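Local coordinates for cell division protein FtsX (PDB 6HEE) that probably acts with FtsE in an ABC transporter complex of cell division, needed for normal growth and cell shape, at residues E62-L67 and D81-Y86. Sequence-based numbering, arbitrary orientation.
Sequences EQYEKL and DANPLY. With UMQ (undecyl-maltoside), chain C.
Leu85 lays its CD1 methyl against the Tyr64 backbone, 3.7 Å from Tyr64 N and 4.2 Å from Tyr64 CB, with Gln63 CB alongside. CG anti to the carbonyl carbon (chi1 -53°) sets Leu85 CD1 there; Phe78 of the second subunit also packs on Leu85. Asn83 lies next to it: its ND2 is 3.7 Å from Tyr64 CB and gives a nearly straight bond (167°) to sugar atom O6' of undecyl-maltoside (UMQ) at 3.0 Å, while OD1 accepts from Leu85 N in the carbonyl plane, an Asx turn. Bonds at both ends of the amide fix its rotation. Tyr64, its CG anti to the backbone N (chi1 175°), swings its ring away from the loop and against the detergent; tail atom UMQ CB sits over one face toward the rim, and UMQ CD approaches Tyr64 CD1 to 3.5 Å. The phenol oxygen is hydrogen-bonded to Glu79 and to Trp75 N. The detergent thus lies between helix and loop, touching both, its sugar donating from O2' to Asp81 O and its alkyl tail running past Pro84 and Leu67. Looser is the amide end of partly exposed Gln63, whose NE2 makes weak bonds to Tyr86 O, at 2.9 Å, and to Ser58 O. In the FtsX extracellular domain this loop leads from helix 60-71 into strand 88-93 of the four-stranded antiparallel sheet.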
ATOM      1  N   GLU A  62      -6.392  -3.905 -10.015  1.00 55.37           N
ATOM      2  CA  GLU A  62      -6.445  -5.302 -10.453  1.00 58.24           C
ATOM      3  C   GLU A  62      -5.440  -6.157  -9.687  1.00 55.41           C
ATOM      4  O   GLU A  62      -5.687  -7.344  -9.458  1.00 53.28           O
ATOM      5  CB  GLU A  62      -6.225  -5.414 -11.972  1.00 57.51           C
ATOM      6  CG  GLU A  62      -4.906  -4.799 -12.483  1.00 63.50           C
ATOM      7  CD  GLU A  62      -4.707  -4.880 -14.023  1.00 71.40           C
ATOM      8  OE1 GLU A  62      -4.333  -5.993 -14.519  1.00 67.78           O
ATOM      9  OE2 GLU A  62      -4.889  -3.818 -14.712  1.00 58.07           O
ATOM     10  N   GLN A  63      -4.327  -5.562  -9.245  1.00 54.25           N
ATOM     11  CA  GLN A  63      -3.373  -6.289  -8.408  1.00 56.54           C
ATOM     12  C   GLN A  63      -3.990  -6.684  -7.068  1.00 58.37           C
ATOM     13  O   GLN A  63      -3.788  -7.809  -6.591  1.00 57.13           O
ATOM     14  CB  GLN A  63      -2.111  -5.454  -8.192  1.00 49.98           C
ATOM     15  CG  GLN A  63      -1.196  -5.414  -9.397  1.00 49.80           C
ATOM     16  CD  GLN A  63      -0.001  -4.495  -9.208  1.00 52.07           C
ATOM     17  OE1 GLN A  63       0.805  -4.690  -8.309  1.00 52.59           O
ATOM     18  NE2 GLN A  63       0.128  -3.506 -10.075  1.00 47.83           N
ATOM     19  N   TYR A  64      -4.740  -5.774  -6.440  1.00 55.64           N
ATOM     20  CA  TYR A  64      -5.427  -6.133  -5.205  1.00 57.08           C
ATOM     21  C   TYR A  64      -6.379  -7.301  -5.430  1.00 62.74           C
ATOM     22  O   TYR A  64      -6.358  -8.291  -4.684  1.00 56.13           O
ATOM     23  CB  TYR A  64      -6.190  -4.938  -4.650  1.00 57.47           C
ATOM     24  CG  TYR A  64      -7.005  -5.300  -3.436  1.00 58.99           C
ATOM     25  CD1 TYR A  64      -6.409  -5.906  -2.330  1.00 58.42           C
ATOM     26  CD2 TYR A  64      -8.369  -5.056  -3.394  1.00 60.65           C
ATOM     27  CE1 TYR A  64      -7.151  -6.248  -1.212  1.00 56.76           C
ATOM     28  CE2 TYR A  64      -9.119  -5.392  -2.285  1.00 63.74           C
ATOM     29  CZ  TYR A  64      -8.509  -5.991  -1.193  1.00 62.73           C
ATOM     30  OH  TYR A  64      -9.269  -6.330  -0.086  1.00 62.64           O
ATOM     31  N   GLU A  65      -7.227  -7.196  -6.459  1.00 59.20           N
ATOM     32  CA  GLU A  65      -8.163  -8.268  -6.772  1.00 63.81           C
ATOM     33  C   GLU A  65      -7.432  -9.591  -6.926  1.00 61.90           C
ATOM     34  O   GLU A  65      -7.852 -10.617  -6.381  1.00 65.00           O
ATOM     35  CB  GLU A  65      -8.946  -7.930  -8.044  1.00 62.31           C
ATOM     36  CG  GLU A  65     -10.078  -6.946  -7.813  1.00 73.64           C
ATOM     37  CD  GLU A  65     -10.780  -6.535  -9.109  1.00 92.30           C
ATOM     38  OE1 GLU A  65     -11.035  -7.427  -9.959  1.00 98.69           O
ATOM     39  OE2 GLU A  65     -11.059  -5.318  -9.281  1.00 81.50           O
ATOM     40  N   LYS A  66      -6.315  -9.583  -7.651  1.00 60.97           N
ATOM     41  CA  LYS A  66      -5.555 -10.815  -7.801  1.00 62.30           C
ATOM     42  C   LYS A  66      -5.009 -11.279  -6.462  1.00 63.69           C
ATOM     43  O   LYS A  66      -4.935 -12.485  -6.208  1.00 63.56           O
ATOM     44  CB  LYS A  66      -4.420 -10.627  -8.808  1.00 59.47           C
ATOM     45  CG  LYS A  66      -4.085 -11.880  -9.593  1.00 69.40           C
ATOM     46  CD  LYS A  66      -5.139 -12.137 -10.674  1.00 80.16           C
ATOM     47  CE  LYS A  66      -4.954 -13.494 -11.346  1.00 72.84           C
ATOM     48  NZ  LYS A  66      -3.758 -13.481 -12.224  1.00 73.36           N
ATOM     49  N   LEU A  67      -4.639 -10.338  -5.588  1.00 57.75           N
ATOM     50  CA  LEU A  67      -4.089 -10.724  -4.295  1.00 59.01           C
ATOM     51  C   LEU A  67      -5.118 -11.460  -3.447  1.00 58.39           C
ATOM     52  O   LEU A  67      -4.779 -12.434  -2.765  1.00 56.69           O
ATOM     53  CB  LEU A  67      -3.563  -9.495  -3.560  1.00 57.17           C
ATOM     54  CG  LEU A  67      -3.096  -9.659  -2.117  1.00 59.27           C
ATOM     55  CD1 LEU A  67      -1.982 -10.702  -2.011  1.00 56.04           C
ATOM     56  CD2 LEU A  67      -2.630  -8.315  -1.576  1.00 54.14           C
ATOM     57  N   ASP A  81     -10.020   2.289   2.445  1.00 59.14           N
ATOM     58  CA  ASP A  81      -8.843   3.135   2.497  1.00 55.50           C
ATOM     59  C   ASP A  81      -8.111   3.091   1.164  1.00 54.22           C
ATOM     60  O   ASP A  81      -8.449   2.320   0.268  1.00 58.02           O
ATOM     61  CB  ASP A  81      -7.949   2.715   3.655  1.00 62.14           C
ATOM     62  CG  ASP A  81      -8.672   2.808   4.997  1.00 69.86           C
ATOM     63  OD1 ASP A  81      -9.082   3.931   5.376  1.00 74.07           O
ATOM     64  OD2 ASP A  81      -8.870   1.751   5.649  1.00 70.51           O
ATOM     65  N   ALA A  82      -7.137   3.978   1.019  1.00 56.08           N
ATOM     66  CA  ALA A  82      -6.425   4.106  -0.243  1.00 51.79           C
ATOM     67  C   ALA A  82      -5.594   2.854  -0.512  1.00 53.07           C
ATOM     68  O   ALA A  82      -5.021   2.261   0.402  1.00 49.48           O
ATOM     69  CB  ALA A  82      -5.525   5.351  -0.210  1.00 53.59           C
ATOM     70  N   ASN A  83      -5.542   2.447  -1.775  1.00 58.78           N
ATOM     71  CA  ASN A  83      -4.806   1.252  -2.165  1.00 51.46           C
ATOM     72  C   ASN A  83      -3.310   1.549  -2.131  1.00 50.59           C
ATOM     73  O   ASN A  83      -2.837   2.379  -2.910  1.00 52.93           O
ATOM     74  CB  ASN A  83      -5.241   0.792  -3.556  1.00 53.77           C
ATOM     75  CG  ASN A  83      -4.626  -0.543  -3.963  1.00 51.11           C
ATOM     76  OD1 ASN A  83      -3.493  -0.846  -3.604  1.00 50.16           O
ATOM     77  ND2 ASN A  83      -5.372  -1.342  -4.714  1.00 51.39           N
ATOM     78  N   PRO A  84      -2.538   0.898  -1.267  1.00 49.81           N
ATOM     79  CA  PRO A  84      -1.102   1.196  -1.192  1.00 50.35           C
ATOM     80  C   PRO A  84      -0.251   0.443  -2.212  1.00 54.58           C
ATOM     81  O   PRO A  84       0.954   0.717  -2.297  1.00 53.37           O
ATOM     82  CB  PRO A  84      -0.742   0.758   0.235  1.00 53.83           C
ATOM     83  CG  PRO A  84      -1.660  -0.431   0.461  1.00 50.56           C
ATOM     84  CD  PRO A  84      -2.937  -0.175  -0.338  1.00 46.89           C
ATOM     85  N   LEU A  85      -0.809  -0.507  -2.960  1.00 47.45           N
ATOM     86  CA  LEU A  85      -0.019  -1.109  -4.020  1.00 52.17           C
ATOM     87  C   LEU A  85       0.384  -0.140  -5.126  1.00 53.99           C
ATOM     88  O   LEU A  85      -0.102   0.995  -5.215  1.00 50.44           O
ATOM     89  CB  LEU A  85      -0.745  -2.307  -4.636  1.00 48.77           C
ATOM     90  CG  LEU A  85      -1.207  -3.356  -3.618  1.00 50.62           C
ATOM     91  CD1 LEU A  85      -2.050  -4.461  -4.241  1.00 54.24           C
ATOM     92  CD2 LEU A  85       0.027  -3.913  -2.915  1.00 44.81           C
ATOM     93  N   TYR A  86       1.273  -0.573  -5.977  1.00 45.96           N
ATOM     94  CA  TYR A  86       1.694   0.372  -7.014  1.00 47.49           C
ATOM     95  C   TYR A  86       1.173  -0.022  -8.373  1.00 52.00           C
ATOM     96  O   TYR A  86       1.013  -1.158  -8.641  1.00 48.94           O
ATOM     97  CB  TYR A  86       3.199   0.308  -7.169  1.00 30.00           C
ATOM     98  CG  TYR A  86       3.965   0.992  -6.087  1.00 30.00           C
ATOM     99  CD1 TYR A  86       4.531   2.217  -6.285  1.00 30.00           C
ATOM    100  CD2 TYR A  86       4.127   0.408  -4.862  1.00 30.00           C
ATOM    101  CE1 TYR A  86       5.232   2.852  -5.291  1.00 30.00           C
ATOM    102  CE2 TYR A  86       4.826   1.025  -3.854  1.00 30.00           C
ATOM    103  CZ  TYR A  86       5.384   2.253  -4.071  1.00 30.00           C
ATOM    104  OH  TYR A  86       6.067   2.874  -3.084  1.00 30.00           O
TER
HETATM  105  C2  UMQ C 201     -13.020  -0.344  -5.213  1.00 98.19           C
HETATM  106  C4  UMQ C 201     -14.333  -1.709  -6.795  1.00 99.54           C
HETATM  107  C5  UMQ C 201     -15.169  -2.264  -5.589  1.00102.22           C
HETATM  108  C6  UMQ C 201     -15.774  -3.522  -5.972  1.00103.98           C
HETATM  109  O2  UMQ C 201     -13.751   0.651  -4.359  1.00 87.42           O
HETATM  110  O4  UMQ C 201     -15.237  -1.525  -7.873  1.00105.30           O
HETATM  111  C1  UMQ C 201     -12.930  -1.714  -4.577  1.00 97.37           C
HETATM  112  C3  UMQ C 201     -13.605  -0.423  -6.528  1.00103.01           C
HETATM  113  O1  UMQ C 201     -12.244  -1.659  -3.357  1.00 91.89           O
HETATM  114  O3  UMQ C 201     -12.483  -0.306  -7.525  1.00 97.92           O
HETATM  115  O5  UMQ C 201     -14.240  -2.406  -4.394  1.00103.42           O
HETATM  116  O6  UMQ C 201     -15.740  -4.476  -4.914  1.00108.45           O
HETATM  117  C1' UMQ C 201      -9.029  -1.217  -1.467  1.00 68.89           C
HETATM  118  C2' UMQ C 201      -9.845   0.080  -1.470  1.00 77.80           C
HETATM  119  C3' UMQ C 201     -11.067   0.010  -2.324  1.00 80.20           C
HETATM  120  C4' UMQ C 201     -11.011  -0.871  -3.506  1.00 81.67           C
HETATM  121  C5' UMQ C 201      -9.801  -1.821  -3.696  1.00 76.95           C
HETATM  122  C6' UMQ C 201      -9.315  -1.787  -5.114  1.00 68.46           C
HETATM  123  O1' UMQ C 201      -7.862  -1.032  -0.775  1.00 65.05           O
HETATM  124  O3' UMQ C 201     -11.451   1.337  -2.810  1.00 82.64           O
HETATM  125  O5' UMQ C 201      -8.629  -1.529  -2.843  1.00 72.29           O
HETATM  126  O6' UMQ C 201      -8.294  -0.777  -5.225  1.00 69.46           O
HETATM  127  O2' UMQ C 201     -10.243   0.430  -0.118  1.00 74.52           O
HETATM  128  CA  UMQ C 201      -7.358  -2.161  -0.099  1.00 69.39           C
HETATM  129  CB  UMQ C 201      -5.979  -2.601  -0.699  1.00 64.19           C
HETATM  130  CC  UMQ C 201      -5.198  -3.371   0.404  1.00 64.22           C
HETATM  131  CD  UMQ C 201      -4.046  -4.233  -0.296  1.00 66.84           C
HETATM  132  CF  UMQ C 201      -3.424  -5.250   0.762  1.00 64.39           C
HETATM  133  CG  UMQ C 201      -2.581  -4.435   1.785  1.00 68.39           C
HETATM  134  CH  UMQ C 201      -1.112  -4.281   1.309  1.00 73.00           C
HETATM  135  CI  UMQ C 201      -0.159  -4.499   2.534  1.00 80.38           C
HETATM  136  CJ  UMQ C 201       1.278  -4.005   2.245  1.00 77.82           C
HETATM  137  CK  UMQ C 201       2.135  -4.112   3.543  1.00 76.97           C
HETATM  138  CL  UMQ C 201       2.911  -2.840   3.766  1.00 81.72           C